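Local coordinates for protein 2-nitrobenzoate nitroreductase (Pseudomonas fluorescens, PDB 4Z85) that is an FMN-dependent nitroreductase that acts on the nitro group of 2-nitrobenzoate and belongs to the flavoredoxin family, at residues I147-S150 and S154-F157; A28-L33 and F57-D62. All blocks are in the same frame, centred on the assembly; numbering follows the deposited sequence.

Contact 1. Residues I147-S150 and S154-F157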
loop_
_atom_site.group_PDB
_atom_site.type_symbol
_atom_site.label_atom_id
_atom_site.label_comp_id
_atom_site.label_asym_id
_atom_site.label_seq_id
_atom_site.Cartn_x
_atom_site.Cartn_y
_atom_site.Cartn_z
ATOM N N ILE A 147 14.248 -1.859 -9.852
ATOM C CA ILE A 147 15.319 -2.099 -8.900
ATOM C C ILE A 147 15.246 -3.563 -8.504
ATOM O O ILE A 147 14.256 -3.988 -7.948
ATOM C CB ILE A 147 15.211 -1.216 -7.641
ATOM C CG1 ILE A 147 15.430 0.261 -7.992
ATOM C CG2 ILE A 147 16.228 -1.654 -6.604
ATOM C CD1 ILE A 147 15.323 1.188 -6.815
ATOM N N ASP A 148 16.275 -4.347 -8.796
ATOM C CA ASP A 148 16.249 -5.739 -8.351
ATOM C C ASP A 148 16.392 -5.797 -6.839
ATOM O O ASP A 148 17.287 -5.201 -6.260
ATOM C CB ASP A 148 17.353 -6.555 -9.031
ATOM C CG ASP A 148 17.119 -6.714 -10.516
ATOM O OD1 ASP A 148 15.939 -6.812 -10.938
ATOM O OD2 ASP A 148 18.117 -6.730 -11.265
ATOM N N PHE A 149 15.461 -6.502 -6.214
ATOM C CA PHE A 149 15.431 -6.741 -4.784
ATOM C C PHE A 149 16.442 -7.850 -4.495
ATOM O O PHE A 149 17.372 -7.699 -3.704
ATOM C CB PHE A 149 13.998 -7.135 -4.387
ATOM C CG PHE A 149 13.743 -7.215 -2.918
ATOM C CD1 PHE A 149 13.955 -8.402 -2.230
ATOM C CD2 PHE A 149 13.217 -6.131 -2.230
ATOM C CE1 PHE A 149 13.689 -8.495 -0.878
ATOM C CE2 PHE A 149 12.944 -6.218 -0.876
ATOM C CZ PHE A 149 13.189 -7.403 -0.193
ATOM N N SER A 150 16.242 -8.961 -5.190
ATOM C CA SER A 150 17.106 -10.127 -5.106
ATOM C C SER A 150 17.045 -10.813 -6.458
ATOM O O SER A 150 16.405 -10.309 -7.376
ATOM C CB SER A 150 16.653 -11.069 -3.995
ATOM O OG SER A 150 15.345 -11.539 -4.240
ATOM N N SER A 154 11.809 -8.288 -7.746
ATOM C CA SER A 154 12.174 -6.979 -8.276
ATOM C C SER A 154 11.133 -5.947 -7.894
ATOM O O SER A 154 9.955 -6.256 -7.803
ATOM C CB SER A 154 12.320 -7.032 -9.789
ATOM O OG SER A 154 13.443 -7.820 -10.136
ATOM N N MET A 155 11.581 -4.727 -7.653
ATOM C CA MET A 155 10.672 -3.612 -7.433
ATOM C C MET A 155 10.500 -2.834 -8.735
ATOM O O MET A 155 11.457 -2.262 -9.263
ATOM C CB MET A 155 11.198 -2.714 -6.321
ATOM C CG MET A 155 11.114 -3.377 -4.940
ATOM S SD MET A 155 11.849 -2.411 -3.621
ATOM C CE MET A 155 13.574 -2.504 -4.108
ATOM N N VAL A 156 9.280 -2.844 -9.251
ATOM C CA VAL A 156 8.954 -2.157 -10.486
ATOM C C VAL A 156 8.439 -0.768 -10.142
ATOM O O VAL A 156 7.441 -0.645 -9.447
ATOM C CB VAL A 156 7.888 -2.904 -11.289
ATOM C CG1 VAL A 156 7.517 -2.104 -12.559
ATOM C CG2 VAL A 156 8.371 -4.320 -11.625
ATOM N N PHE A 157 9.138 0.267 -10.612
ATOM C CA PHE A 157 8.678 1.636 -10.445
ATOM C C PHE A 157 8.066 2.090 -11.752
ATOM O O PHE A 157 8.734 2.093 -12.799
ATOM C CB PHE A 157 9.816 2.566 -10.020
ATOM C CG PHE A 157 10.318 2.294 -8.638
ATOM C CD1 PHE A 157 11.247 1.286 -8.411
ATOM C CD2 PHE A 157 9.852 3.033 -7.550
ATOM C CE1 PHE A 157 11.707 1.034 -7.132
ATOM C CE2 PHE A 157 10.310 2.777 -6.264
ATOM C CZ PHE A 157 11.242 1.773 -6.059
#
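The Phe149 ring receives Met155 at its edge, near the ring plane, with CE 4.1 Å from Phe149 CD2; the Phe157 ring meets Ile147 obliquely, CD1 lying 3.6 Å from Phe157 CE1. These contacts line one face of a beta hairpin, strands 137-150 and 153-165, and illustrate how an antiparallel pair sends neighbouring residues to two faces, here the Ile147 and Met155 face and the Asp148 and Ser154 face. Ile147 and Met155 form a hydrogen-bonded pair: Met155 N reaches Ile147 O at 2.8 Å, and Ile147 N reaches Met155 O at 2.9 Å. Met155 folds back at chi3 (-68°), which brings its CE methyl to 3.7 Å from Ile147 CG2, the branch anti to the backbone N. An alanine in place of Ile147 is likely to open a gap beside Met155 CE and the Phe157 ring. The apolar face continues into the dimer interface, where Ile147 packs on Ile147 of the second subunit and Phe157 on Met155 of that second subunit. Near the turn, Phe149 and Ser150 both stand opposite Arg153 in a classic beta bulge. On the other face, Asp148 and Ser154 make a non-hydrogen-bonded pair. There Ser154 OG, hydrogen-bonded to His63 NE2, also sits 2.8 Å from Asp148 OD1.

Contact 2. Residues A28-L33 and F57-D62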
loop_
_atom_site.group_PDB
_atom_site.type_symbol
_atom_site.label_atom_id
_atom_site.label_comp_id
_atom_site.label_asym_id
_atom_site.label_seq_id
_atom_site.Cartn_x
_atom_site.Cartn_y
_atom_site.Cartn_z
ATOM N N ALA A 28 -3.027 -3.974 -7.340
ATOM C CA ALA A 28 -2.724 -3.616 -8.722
ATOM C C ALA A 28 -2.922 -4.853 -9.591
ATOM O O ALA A 28 -2.133 -5.788 -9.516
ATOM C CB ALA A 28 -1.288 -3.090 -8.849
ATOM N N LEU A 29 -3.981 -4.869 -10.394
ATOM C CA LEU A 29 -4.163 -5.967 -11.339
ATOM C C LEU A 29 -3.490 -5.530 -12.635
ATOM O O LEU A 29 -4.032 -4.741 -13.385
ATOM C CB LEU A 29 -5.650 -6.281 -11.523
ATOM C CG LEU A 29 -6.034 -7.364 -12.531
ATOM C CD1 LEU A 29 -5.188 -8.613 -12.342
ATOM C CD2 LEU A 29 -7.522 -7.663 -12.360
ATOM N N VAL A 30 -2.274 -6.008 -12.832
ATOM C CA VAL A 30 -1.413 -5.551 -13.920
ATOM C C VAL A 30 -1.695 -6.332 -15.189
ATOM O O VAL A 30 -1.590 -7.567 -15.192
ATOM C CB VAL A 30 0.065 -5.688 -13.530
ATOM C CG1 VAL A 30 0.989 -5.268 -14.679
ATOM C CG2 VAL A 30 0.357 -4.843 -12.280
ATOM N N THR A 31 -2.062 -5.613 -16.248
ATOM C CA THR A 31 -2.070 -6.204 -17.584
ATOM C C THR A 31 -0.807 -5.781 -18.335
ATOM O O THR A 31 -0.350 -4.629 -18.233
ATOM C CB THR A 31 -3.332 -5.827 -18.401
ATOM O OG1 THR A 31 -3.620 -4.430 -18.285
ATOM C CG2 THR A 31 -4.539 -6.635 -17.924
ATOM N N SER A 32 -0.234 -6.740 -19.060
ATOM C CA SER A 32 1.001 -6.514 -19.801
ATOM C C SER A 32 0.960 -7.347 -21.083
ATOM O O SER A 32 0.125 -8.234 -21.206
ATOM C CB SER A 32 2.220 -6.867 -18.941
ATOM O OG SER A 32 2.157 -8.191 -18.440
ATOM N N LEU A 33 1.839 -7.047 -22.039
ATOM C CA LEU A 33 1.891 -7.806 -23.295
ATOM C C LEU A 33 3.222 -8.529 -23.482
ATOM O O LEU A 33 4.281 -7.957 -23.229
ATOM C CB LEU A 33 1.651 -6.880 -24.485
ATOM C CG LEU A 33 0.289 -6.213 -24.617
ATOM C CD1 LEU A 33 0.310 -5.226 -25.774
ATOM C CD2 LEU A 33 -0.784 -7.268 -24.826
ATOM N N PHE A 57 4.712 5.095 -8.855
ATOM C CA PHE A 57 4.275 4.069 -7.902
ATOM C C PHE A 57 5.260 2.901 -7.928
ATOM O O PHE A 57 6.090 2.795 -8.832
ATOM C CB PHE A 57 2.858 3.566 -8.230
ATOM C CG PHE A 57 2.754 2.959 -9.590
ATOM C CD1 PHE A 57 3.017 1.604 -9.787
ATOM C CD2 PHE A 57 2.435 3.748 -10.687
ATOM C CE1 PHE A 57 2.952 1.042 -11.055
ATOM C CE2 PHE A 57 2.375 3.197 -11.971
ATOM C CZ PHE A 57 2.625 1.841 -12.152
ATOM N N VAL A 58 5.140 2.003 -6.953
ATOM C CA VAL A 58 6.012 0.823 -6.907
ATOM C C VAL A 58 5.166 -0.438 -6.731
ATOM O O VAL A 58 4.156 -0.427 -6.031
ATOM C CB VAL A 58 7.084 0.948 -5.773
ATOM C CG1 VAL A 58 6.459 0.958 -4.360
ATOM C CG2 VAL A 58 8.140 -0.151 -5.899
ATOM N N ILE A 59 5.558 -1.505 -7.431
ATOM C CA ILE A 59 4.981 -2.839 -7.231
ATOM C C ILE A 59 6.120 -3.821 -7.027
ATOM O O ILE A 59 7.032 -3.858 -7.841
ATOM C CB ILE A 59 4.153 -3.302 -8.435
ATOM C CG1 ILE A 59 3.044 -2.293 -8.744
ATOM C CG2 ILE A 59 3.574 -4.682 -8.167
ATOM C CD1 ILE A 59 2.335 -2.544 -10.052
ATOM N N ALA A 60 6.083 -4.615 -5.963
ATOM C CA ALA A 60 7.106 -5.651 -5.800
ATOM C C ALA A 60 6.615 -6.926 -6.491
ATOM O O ALA A 60 5.493 -7.358 -6.252
ATOM C CB ALA A 60 7.409 -5.892 -4.317
ATOM N N VAL A 61 7.443 -7.500 -7.367
ATOM C CA VAL A 61 7.039 -8.602 -8.233
ATOM C C VAL A 61 8.054 -9.744 -8.148
ATOM O O VAL A 61 9.251 -9.510 -8.060
ATOM C CB VAL A 61 6.911 -8.128 -9.704
ATOM C CG1 VAL A 61 6.476 -9.262 -10.602
ATOM C CG2 VAL A 61 5.929 -6.956 -9.811
ATOM N N ASP A 62 7.584 -10.983 -8.162
ATOM C CA ASP A 62 8.515 -12.110 -8.211
ATOM C C ASP A 62 8.936 -12.432 -9.648
ATOM O O ASP A 62 8.187 -12.193 -10.598
ATOM C CB ASP A 62 7.900 -13.331 -7.532
ATOM C CG ASP A 62 8.219 -13.384 -6.048
ATOM O OD1 ASP A 62 8.836 -12.418 -5.546
ATOM O OD2 ASP A 62 7.854 -14.382 -5.383
#
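Ala28 and Ile59 mark the closest backbone approach of strands 28-33 and 57-62, their CA atoms 7.9 Å apart, a separation bridged by side chains. Three methyl groups do the touching. Ile59 CD1 lies 3.9 Å from Ala28 CB and 3.8 Å from Val30 CG2, and these last two methyls are themselves 4.2 Å apart, so the three form a compact triangle. Ile59 reaches this far because CD1 continues the line of its chain, chi2 being 170°, and the terminal methyl is carried well clear of its own strand. Val30 offers the branch that lies beside its backbone N, CG2, while CG1 is anti to that nitrogen (chi1 178°). The Val30 and Ile59 side chains run past each other in opposite directions, each coming from its own wall, and the contact is small, burying 89 Å² in all.

The contact lies in the buried interior, among other apolar side chains: Phe47 touches both Ala28 and Ile59, Tyr44 also covers Ile59, and from strand 86-90 Val89 packs on Ala28 and Phe87 on Val30. The backbone of 28-33, meanwhile, bonds to both of its neighbours, Ala28 to Tyr44 and Val30 to Ala42 in strand 39-52, Leu29 to Asn90 and Thr31 to Val88 in strand 86-90. On strand 57-62, Val58 and Ala60 instead pack on Met50 of the second subunit. Side chains meeting across the interior between strands that are not neighbours in the sheet are what a closed antiparallel barrel produces, here the barrel of the flavin reductase-like, FMN-binding fold.

Followed from the N terminus, the chain closes contact 2 first: strand 28-33 meets 57-62 after an excursion through strand 39-52, which lies between them in the sheet. Contact 1 opens much later and closes with only three residues between its segments, so the two loops are in series, neither nested nor crossed. What unites them is strand pairing. Strand 153-165 lies beside 55-62, and probable backbone hydrogen bonds run from Val61 N to Ser154 O and from Val156 N to Ile59 O, each 2.8 Å. The local hairpin of contact 1 is thereby tied to the barrel wall from which contact 2 spans the core, and both contacts also touch the second subunit.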